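Local structure of SAM-dependent O-methyltransferase (Thermotoga maritima, 1O54) at residues D54-E57 with V58-K61; W160-I163 with E164-T167; V212-T215 with T216-Q220; K245-P248 with E249-R252. The protein probably transfers a methyl group from S-adenosyl-L-methionine to N1 of adenosine 58 in tRNA, and assembles as a homotetramer made of two dimers. All coordinates share one frame; numbering follows the deposited sequence. Where two conformers were deposited one is given.

Interaction 1 (D54-E57 with V58-K61); sequences DLNE and VFEK
The carbonyl oxygen of Asn56 takes two donors. A water donates one hydrogen bond to Asn56 O, at 2.8 Å, and another to Glu60 OE2, bridging backbone and carboxylate; Phe59 N adds a weak bond, 3.2 Å to Asn56 O. Val58 N binds Leu55 O, again weakly because the N-H is bent away (130°). Glu60 N reaches Glu57 O at 3.0 Å, standing 60° out of that carbonyl plane. All three backbone bonds join residues three apart, the spacing of a tight, short turn of helix, and a type I turn from Val58 to Lys61 follows. At the start Asp54 is the N-cap: its OD1 accepts a weak bond from Asn56 N.

Phe59 carries CG anti to its carbonyl carbon (chi1 -61°), which brings the ring back beside the carbonyls of the preceding turn. Phe59 CD1 lies 3.6 Å from Asn56 O, which sits at the ring edge, while Leu55 O approaches obliquely. An alanine here is likely to leave these two carbonyls without the ring beside them and to uncover Pro22, which the ring also touches. Lys61 CG packs 3.1 Å from Glu57 O; the lysine amine binds Ile66 O and stays clear of the Glu57 carboxylate. Leu55 CD2 and Val58 CG2 meet at 4.3 Å, with Val58 also resting on Leu20 and Leu40. The turn follows the hairpin 45-48/51-54 and leads toward strand 66-68 of the four-stranded antiparallel sheet; Asn56 OD1 accepts from Asp43 N, just ahead of strand 45-48, and the Leu55 backbone bonds with Lys44 there.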
loop_
_atom_site.group_PDB
_atom_site.type_symbol
_atom_site.label_atom_id
_atom_site.label_comp_id
_atom_site.label_asym_id
_atom_site.label_seq_id
_atom_site.Cartn_x
_atom_site.Cartn_y
_atom_site.Cartn_z
ATOM N N ASP A 54 -3.458 -23.647 35.664
ATOM C CA ASP A 54 -3.041 -23.483 37.044
ATOM C C ASP A 54 -1.727 -22.690 37.120
ATOM O O ASP A 54 -0.670 -23.212 36.776
ATOM C CB ASP A 54 -2.859 -24.878 37.652
ATOM C CG ASP A 54 -2.490 -24.840 39.114
ATOM O OD1 ASP A 54 -2.382 -23.731 39.681
ATOM O OD2 ASP A 54 -2.318 -25.878 39.789
ATOM N N LEU A 55 -1.789 -21.436 37.562
ATOM C CA LEU A 55 -0.588 -20.582 37.553
ATOM C C LEU A 55 0.496 -21.052 38.525
ATOM O O LEU A 55 1.670 -20.785 38.302
ATOM C CB LEU A 55 -0.945 -19.120 37.828
ATOM C CG LEU A 55 -1.886 -18.468 36.806
ATOM C CD1 LEU A 55 -2.079 -16.977 37.123
ATOM C CD2 LEU A 55 -1.378 -18.620 35.395
ATOM N N ASN A 56 0.123 -21.772 39.578
ATOM C CA ASN A 56 1.131 -22.443 40.422
ATOM C C ASN A 56 2.170 -23.237 39.630
ATOM O O ASN A 56 3.357 -23.235 39.973
ATOM C CB ASN A 56 0.466 -23.361 41.455
ATOM C CG ASN A 56 -0.070 -22.592 42.637
ATOM O OD1 ASN A 56 0.344 -21.461 42.883
ATOM N ND2 ASN A 56 -0.990 -23.206 43.384
ATOM N N GLU A 57 1.722 -23.896 38.563
ATOM C CA GLU A 57 2.614 -24.651 37.675
ATOM C C GLU A 57 3.653 -23.779 37.016
ATOM O O GLU A 57 4.769 -24.216 36.778
ATOM C CB GLU A 57 1.824 -25.365 36.569
ATOM C CG GLU A 57 0.810 -26.386 37.059
ATOM C CD GLU A 57 0.297 -27.282 35.933
ATOM O OE1 GLU A 57 1.128 -27.773 35.135
ATOM O OE2 GLU A 57 -0.930 -27.514 35.851
ATOM N N VAL A 58 3.275 -22.543 36.682
ATOM C CA VAL A 58 4.176 -21.640 36.025
ATOM C C VAL A 58 5.409 -21.351 36.875
ATOM O O VAL A 58 6.504 -21.237 36.332
ATOM C CB VAL A 58 3.471 -20.320 35.608
ATOM C CG1 VAL A 58 4.451 -19.386 34.984
ATOM C CG2 VAL A 58 2.327 -20.636 34.644
ATOM N N PHE A 59 5.241 -21.268 38.201
ATOM C CA PHE A 59 6.394 -21.022 39.080
ATOM C C PHE A 59 7.425 -22.167 39.046
ATOM O O PHE A 59 8.581 -21.972 39.444
ATOM C CB PHE A 59 5.974 -20.798 40.523
ATOM C CG PHE A 59 5.082 -19.614 40.723
ATOM C CD1 PHE A 59 3.759 -19.786 41.055
ATOM C CD2 PHE A 59 5.565 -18.329 40.571
ATOM C CE1 PHE A 59 2.912 -18.688 41.248
ATOM C CE2 PHE A 59 4.710 -17.217 40.750
ATOM C CZ PHE A 59 3.385 -17.416 41.107
ATOM N N GLU A 60 7.006 -23.337 38.585
ATOM C CA GLU A 60 7.912 -24.506 38.480
ATOM C C GLU A 60 8.436 -24.729 37.082
ATOM O O GLU A 60 8.984 -25.810 36.793
ATOM C CB GLU A 60 7.179 -25.755 38.897
ATOM C CG GLU A 60 6.369 -25.619 40.160
ATOM C CD GLU A 60 7.227 -25.225 41.355
ATOM O OE1 GLU A 60 8.402 -24.809 41.196
ATOM O OE2 GLU A 60 6.703 -25.318 42.440
ATOM N N LYS A 61 8.220 -23.731 36.218
ATOM C CA LYS A 61 8.634 -23.783 34.826
ATOM C C LYS A 61 9.468 -22.538 34.569
ATOM O O LYS A 61 9.999 -21.935 35.511
ATOM C CB LYS A 61 7.398 -23.850 33.920
ATOM C CG LYS A 61 6.433 -25.003 34.223
ATOM C CD LYS A 61 6.611 -26.179 33.298
ATOM C CE LYS A 61 5.406 -27.130 33.329
ATOM N NZ LYS A 61 5.377 -27.959 32.085
HETATM O O HOH W 1 4.244 -23.467 42.644
#

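Interaction 2 (W160-I163 with E164-T167); sequences WGLI and ERVT
Two backbone bonds fold Leu162 and Ile163 onto the residues after them. Arg165 N donates to Leu162 O at 2.9 Å and Val166 N to Ile163 O at 3.1 Å. Both are fairly straight at the hydrogen (157° and 164°), although each donor stands well above the plane of its carbonyl. The pair defines a 3-10 turn.

Water-mediated bonds centre on Glu164 OE1. One water donates to Glu164 OE1 at 2.6 Å and also to Gly161 O. A second water donates to Glu164 OE1 and accepts a weak bond from Ile163 N. The carboxylate comes back toward the turn because the chain bends at chi2 (79°), so that Gly161 O and, more weakly, Ile163 N are linked through the two waters to one carboxylate oxygen.

This turn links helix 147-159 to strand 166-169, the helix-to-strand half of a beta-alpha-beta crossover in the Rossmann-like methyltransferase fold. The helix closes in a Schellman motif, with Gly161 supplying the positive phi.

Van der Waals contacts are modest. Ile163 CG2 lies 3.7 Å from Glu164 OE1, the two side chains crossing at about a right angle. Val166 CG2 rests 3.8 Å from Leu162 O. Carbon meets carbon where Leu162 CD2 approaches Arg165 CD at 4.3 Å. Beyond that methylene Arg165 runs extended to Ala131 O and to a salt bridge with Glu112 of the second subunit, while Leu162 packs on Ala128 and Arg132 of helix 125-134.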
loop_
_atom_site.group_PDB
_atom_site.type_symbol
_atom_site.label_atom_id
_atom_site.label_comp_id
_atom_site.label_asym_id
_atom_site.label_seq_id
_atom_site.Cartn_x
_atom_site.Cartn_y
_atom_site.Cartn_z
ATOM N N TRP A 160 6.445 -1.657 33.511
ATOM C CA TRP A 160 7.278 -1.915 32.345
ATOM C C TRP A 160 8.746 -1.580 32.594
ATOM O O TRP A 160 9.557 -1.666 31.668
ATOM C CB TRP A 160 6.767 -1.170 31.093
ATOM C CG TRP A 160 5.371 -1.492 30.703
ATOM C CD1 TRP A 160 4.641 -2.618 31.042
ATOM C CD2 TRP A 160 4.497 -0.678 29.928
ATOM N NE1 TRP A 160 3.373 -2.536 30.527
ATOM C CE2 TRP A 160 3.254 -1.349 29.836
ATOM C CE3 TRP A 160 4.626 0.582 29.308
ATOM C CZ2 TRP A 160 2.161 -0.824 29.148
ATOM C CZ3 TRP A 160 3.527 1.106 28.622
ATOM C CH2 TRP A 160 2.320 0.403 28.542
ATOM N N GLY A 161 9.076 -1.193 33.833
ATOM C CA GLY A 161 10.463 -0.962 34.253
ATOM C C GLY A 161 11.087 0.320 33.739
ATOM O O GLY A 161 12.317 0.439 33.626
ATOM N N LEU A 162 10.237 1.289 33.450
ATOM C CA LEU A 162 10.671 2.528 32.802
ATOM C C LEU A 162 10.356 3.822 33.571
ATOM O O LEU A 162 10.787 4.913 33.180
ATOM C CB LEU A 162 10.029 2.577 31.431
ATOM C CG LEU A 162 10.536 1.477 30.476
ATOM C CD1 LEU A 162 9.558 1.371 29.295
ATOM C CD2 LEU A 162 11.949 1.764 30.025
ATOM N N ILE A 163 9.664 3.725 34.694
ATOM C CA ILE A 163 9.243 4.953 35.408
ATOM C C ILE A 163 10.376 5.858 35.886
ATOM O O ILE A 163 10.217 7.082 35.936
ATOM C CB ILE A 163 8.288 4.598 36.558
ATOM C CG1 ILE A 163 7.618 5.860 37.112
ATOM C CG2 ILE A 163 9.029 3.860 37.675
ATOM C CD1 ILE A 163 6.770 6.580 36.127
ATOM N N GLU A 164 11.530 5.287 36.230
ATOM C CA GLU A 164 12.682 6.078 36.636
ATOM C C GLU A 164 13.161 7.036 35.549
ATOM O O GLU A 164 13.859 8.005 35.842
ATOM C CB GLU A 164 13.846 5.180 37.052
ATOM C CG GLU A 164 13.583 4.364 38.301
ATOM C CD GLU A 164 12.724 3.136 38.084
ATOM O OE1 GLU A 164 12.465 2.749 36.904
ATOM O OE2 GLU A 164 12.314 2.544 39.132
ATOM N N ARG A 165 12.771 6.778 34.298
ATOM C CA ARG A 165 13.204 7.598 33.167
ATOM C C ARG A 165 12.180 8.640 32.731
ATOM O O ARG A 165 12.445 9.413 31.806
ATOM C CB ARG A 165 13.514 6.700 31.969
ATOM C CG ARG A 165 14.558 5.638 32.219
ATOM C CD ARG A 165 14.801 4.807 31.016
ATOM N NE ARG A 165 15.840 3.808 31.263
ATOM C CZ ARG A 165 16.460 3.137 30.304
ATOM N NH1 ARG A 165 16.136 3.335 29.029
ATOM N NH2 ARG A 165 17.411 2.279 30.638
ATOM N N VAL A 166 11.055 8.728 33.438
ATOM C CA VAL A 166 9.952 9.571 33.030
ATOM C C VAL A 166 9.484 10.406 34.202
ATOM O O VAL A 166 9.195 9.882 35.278
ATOM C CB VAL A 166 8.754 8.751 32.491
ATOM C CG1 VAL A 166 7.646 9.644 31.992
ATOM C CG2 VAL A 166 9.234 7.815 31.367
ATOM N N THR A 167 9.455 11.716 33.994
ATOM C CA THR A 167 8.877 12.663 34.939
ATOM C C THR A 167 7.493 13.032 34.425
ATOM O O THR A 167 7.347 13.827 33.495
ATOM C CB THR A 167 9.778 13.904 35.062
ATOM O OG1 THR A 167 11.077 13.518 35.532
ATOM C CG2 THR A 167 9.249 14.903 36.088
HETATM O O HOH W 2 13.781 2.638 34.672
HETATM O O HOH W 3 10.319 1.180 36.748
#

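Interaction 3 (V212-T215 with T216-Q220); sequences VCPT and TNQVQ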
loop_
_atom_site.group_PDB
_atom_site.type_symbol
_atom_site.label_atom_id
_atom_site.label_comp_id
_atom_site.label_asym_id
_atom_site.label_seq_id
_atom_site.Cartn_x
_atom_site.Cartn_y
_atom_site.Cartn_z
ATOM N N VAL A 212 1.331 13.420 15.486
ATOM C CA VAL A 212 0.489 12.501 14.731
ATOM C C VAL A 212 -0.885 13.128 14.580
ATOM O O VAL A 212 -1.366 13.819 15.502
ATOM C CB VAL A 212 0.371 11.154 15.418
ATOM C CG1 VAL A 212 1.698 10.390 15.325
ATOM C CG2 VAL A 212 -0.086 11.307 16.909
ATOM N N CYS A 213 -1.491 12.941 13.409
ATOM C CA CYS A 213 -2.805 13.469 13.090
ATOM C C CYS A 213 -3.632 12.334 12.484
ATOM O O CYS A 213 -3.165 11.631 11.610
ATOM C CB CYS A 213 -2.703 14.613 12.060
ATOM S SG CYS A 213 -1.925 16.114 12.666
ATOM N N PRO A 214 -4.854 12.129 12.947
ATOM C CA PRO A 214 -5.708 11.112 12.384
ATOM C C PRO A 214 -6.325 11.421 11.029
ATOM O O PRO A 214 -6.684 10.476 10.336
ATOM C CB PRO A 214 -6.824 10.967 13.431
ATOM C CG PRO A 214 -6.905 12.223 14.095
ATOM C CD PRO A 214 -5.469 12.755 14.129
ATOM N N THR A 215 -6.487 12.700 10.704
ATOM C CA THR A 215 -7.186 13.108 9.476
ATOM C C THR A 215 -6.290 13.996 8.597
ATOM O O THR A 215 -5.397 14.680 9.049
ATOM C CB THR A 215 -8.463 13.872 9.743
ATOM O OG1 THR A 215 -8.174 15.172 10.322
ATOM C CG2 THR A 215 -9.370 13.145 10.737
ATOM N N THR A 216 -6.639 14.033 7.323
ATOM C CA THR A 216 -5.926 14.906 6.387
ATOM C C THR A 216 -6.180 16.385 6.699
ATOM O O THR A 216 -5.280 17.230 6.569
ATOM C CB THR A 216 -6.353 14.599 4.936
ATOM O OG1 THR A 216 -7.774 14.726 4.815
ATOM C CG2 THR A 216 -5.985 13.209 4.562
ATOM N N ASN A 217 -7.395 16.724 7.148
ATOM C CA ASN A 217 -7.691 18.105 7.568
ATOM C C ASN A 217 -6.731 18.579 8.656
ATOM O O ASN A 217 -6.227 19.674 8.638
ATOM C CB ASN A 217 -9.155 18.223 8.097
ATOM C CG ASN A 217 -10.193 17.602 7.165
ATOM O OD1 ASN A 217 -10.991 18.322 6.513
ATOM N ND2 ASN A 217 -10.213 16.295 7.097
ATOM N N GLN A 218 -6.514 17.734 9.645
ATOM C CA GLN A 218 -5.605 18.056 10.725
ATOM C C GLN A 218 -4.169 18.203 10.234
ATOM O O GLN A 218 -3.457 19.078 10.713
ATOM C CB GLN A 218 -5.651 16.981 11.801
ATOM C CG GLN A 218 -6.852 17.037 12.695
ATOM C CD GLN A 218 -7.017 15.759 13.459
ATOM O OE1 GLN A 218 -7.121 14.711 12.849
ATOM N NE2 GLN A 218 -7.024 15.831 14.797
ATOM N N VAL A 219 -3.734 17.348 9.305
ATOM C CA VAL A 219 -2.424 17.511 8.704
ATOM C C VAL A 219 -2.279 18.872 8.055
ATOM O O VAL A 219 -1.295 19.569 8.269
ATOM C CB VAL A 219 -2.081 16.389 7.665
ATOM C CG1 VAL A 219 -0.743 16.688 6.985
ATOM C CG2 VAL A 219 -2.071 15.005 8.329
ATOM N N GLN A 220 -3.272 19.263 7.264
ATOM C CA GLN A 220 -3.245 20.547 6.577
ATOM C C GLN A 220 -3.086 21.711 7.559
ATOM O O GLN A 220 -2.249 22.607 7.346
ATOM C CB GLN A 220 -4.507 20.697 5.753
ATOM C CG GLN A 220 -4.636 19.667 4.632
ATOM C CD GLN A 220 -6.068 19.377 4.191
ATOM O OE1 GLN A 220 -7.016 20.103 4.531
ATOM N NE2 GLN A 220 -6.223 18.323 3.438
#
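Thr216 opens the helix immediately after Thr215, which is the N-cap. The Thr216 hydroxyl bonds to Leu251 O of the third subunit. Next, Asn217 sets its CB 3.9 Å from Thr215 OG1.

Gln218 carries most of the contact. Its backbone N donates to Thr215 OG1 at 3.1 Å with a straight N-H (161°), and Thr215 N returns a weak bond of 3.0 Å to Gln218 OE1. This reciprocal pair is a capping box. Thr215 OG1 also donates to Gln218 OE1 at 2.8 Å, so the hydroxyl serves as acceptor and donor at once; it reaches both because chi1 (68°) places it between the backbone N and the carbonyl carbon. The bonds to OE1 belong to one of two deposited conformers and are less certain than that from Gln218 N. A valine in place of Thr215 would probably leave Gln218 N without its capping acceptor and the glutamine amide freer to turn.

The box sits where strand 207-213 of the Rossmann-like sheet passes into helix 216-228, with the side chain of Pro214 about 7 Å from that of Asp188, a predicted S-adenosyl-L-methionine-binding residue.

Val219 N makes the first regular helical bond, to Thr215 O at 3.2 Å, tilted 18° from the carbonyl plane. Val219 CG2 packs 3.8 Å from Cys213 CB, and both side chains also rest on Ile265 of strand 263-269.

Interaction 4 (K245-P248 with E249-R252); sequences KPVP and ERLR
Segments 245-248 and 249-252 run back on each other, their end-to-end directions 151° apart. Near the open end Lys245 N donates to Arg252 O at 2.8 Å, almost in line with the carbonyl (C=O...N angle 173°). At the closed end a type I turn from Val247 to Arg250 is held by Arg250 N on Val247 O, 2.9 Å, with the donor well out of the carbonyl plane. Between them Pro246 centres an inverse gamma turn, whose weak bond runs from Val247 N to Lys245 O.

Together these turns form the loop at the end of the long hairpin of strands 234-245 and 252-258. It reaches other subunits of the tetramer: Pro246 O accepts from Gln227 of the second subunit, and Arg252 packs on Pro214 of the third.

Lys245 and Arg252 lie side by side and point the same way. Lys245 CD sits over one face of the Arg252 guanidinium, 3.3 Å above its plane and toward the rim. Lys245 NZ is 4.3 Å from Arg252 NH2, a pairing of like charges probably eased by the salt bridge of Arg252 with Asp255. Val247 and Arg250 instead cross at a slant, but here too a carbon covers a guanidinium: with Arg250 bent at chi3 (-65°), Val247 CG1 lies over one face, 3.5 Å from Arg250 NH2. Leu251 CD1 touches Lys245 O at 3.5 Å, while Glu249 OE1 lies alongside the proline ring, 3.6 Å from Pro248 CD.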
loop_
_atom_site.group_PDB
_atom_site.type_symbol
_atom_site.label_atom_id
_atom_site.label_comp_id
_atom_site.label_asym_id
_atom_site.label_seq_id
_atom_site.Cartn_x
_atom_site.Cartn_y
_atom_site.Cartn_z
ATOM N N LYS A 245 0.457 -14.894 5.527
ATOM C CA LYS A 245 0.200 -16.218 6.092
ATOM C C LYS A 245 1.537 -16.980 6.054
ATOM O O LYS A 245 2.129 -17.128 4.980
ATOM C CB LYS A 245 -0.854 -16.913 5.268
ATOM C CG LYS A 245 -2.160 -16.189 5.237
ATOM C CD LYS A 245 -3.242 -17.010 4.593
ATOM C CE LYS A 245 -3.858 -18.000 5.589
ATOM N NZ LYS A 245 -4.783 -17.291 6.544
ATOM N N PRO A 246 2.083 -17.385 7.205
ATOM C CA PRO A 246 3.420 -18.021 7.235
ATOM C C PRO A 246 3.374 -19.505 6.829
ATOM O O PRO A 246 3.726 -20.404 7.629
ATOM C CB PRO A 246 3.843 -17.806 8.677
ATOM C CG PRO A 246 2.549 -17.861 9.435
ATOM C CD PRO A 246 1.528 -17.236 8.558
ATOM N N VAL A 247 2.909 -19.760 5.605
ATOM C CA VAL A 247 2.740 -21.118 5.083
ATOM C C VAL A 247 3.722 -21.236 3.912
ATOM O O VAL A 247 3.525 -20.623 2.855
ATOM C CB VAL A 247 1.319 -21.438 4.608
ATOM C CG1 VAL A 247 1.234 -22.882 4.136
ATOM C CG2 VAL A 247 0.262 -21.161 5.739
ATOM N N PRO A 248 4.803 -21.966 4.105
ATOM C CA PRO A 248 5.875 -21.985 3.080
ATOM C C PRO A 248 5.385 -22.334 1.675
ATOM O O PRO A 248 5.880 -21.762 0.710
ATOM C CB PRO A 248 6.835 -23.050 3.586
ATOM C CG PRO A 248 6.561 -23.160 5.059
ATOM C CD PRO A 248 5.158 -22.768 5.296
ATOM N N GLU A 249 4.406 -23.229 1.579
ATOM C CA GLU A 249 3.898 -23.694 0.287
ATOM C C GLU A 249 2.789 -22.817 -0.299
ATOM O O GLU A 249 2.365 -23.031 -1.428
ATOM C CB GLU A 249 3.356 -25.101 0.455
ATOM C CG GLU A 249 4.411 -26.084 0.919
ATOM C CD GLU A 249 4.591 -26.148 2.442
ATOM O OE1 GLU A 249 3.865 -25.432 3.215
ATOM O OE2 GLU A 249 5.479 -26.949 2.844
ATOM N N ARG A 250 2.281 -21.887 0.500
ATOM C CA ARG A 250 1.153 -21.048 0.106
ATOM C C ARG A 250 1.321 -19.660 0.693
ATOM O O ARG A 250 0.437 -19.119 1.399
ATOM C CB ARG A 250 -0.159 -21.708 0.553
ATOM C CG ARG A 250 -0.419 -23.013 -0.088
ATOM C CD ARG A 250 -1.759 -23.647 0.312
ATOM N NE ARG A 250 -1.789 -23.991 1.732
ATOM C CZ ARG A 250 -1.181 -25.052 2.277
ATOM N NH1 ARG A 250 -0.481 -25.907 1.534
ATOM N NH2 ARG A 250 -1.275 -25.258 3.588
ATOM N N LEU A 251 2.464 -19.037 0.402
ATOM C CA LEU A 251 2.776 -17.724 0.947
ATOM C C LEU A 251 1.960 -16.631 0.240
ATOM O O LEU A 251 2.019 -16.489 -0.978
ATOM C CB LEU A 251 4.268 -17.449 0.843
ATOM C CG LEU A 251 4.692 -16.057 1.298
ATOM C CD1 LEU A 251 4.580 -15.903 2.795
ATOM C CD2 LEU A 251 6.129 -15.873 0.827
ATOM N N ARG A 252 1.177 -15.881 1.015
ATOM C CA ARG A 252 0.339 -14.805 0.501
ATOM C C ARG A 252 -0.029 -13.867 1.641
ATOM O O ARG A 252 0.074 -14.269 2.817
ATOM C CB ARG A 252 -0.931 -15.388 -0.102
ATOM C CG ARG A 252 -1.814 -16.092 0.886
ATOM C CD ARG A 252 -3.066 -16.550 0.214
ATOM N NE ARG A 252 -4.115 -16.959 1.128
ATOM C CZ ARG A 252 -5.002 -16.132 1.707
ATOM N NH1 ARG A 252 -4.927 -14.798 1.558
ATOM N NH2 ARG A 252 -5.949 -16.661 2.482
#

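The four contacts follow one another along the chain, and none touches another within it. Interaction 1 belongs to the N-terminal beta region, about 29 Å between centres from interaction 2. Interactions 2 and 3 both reach the mixed Rossmann-like sheet, on opposite sides of the chain's centre with centres about 30 Å apart: one ends at strand 166-169, the other starts from strand 207-213. Interaction 4 forms the loop at the end of the hairpin 234-245/252-258, its centre about 36 Å from that of interaction 3. Across subunits these last two do meet, Leu251 of one chain bonding Thr216 of another, so the hairpin loop of one copy joins the helix start of its neighbour in the tetramer.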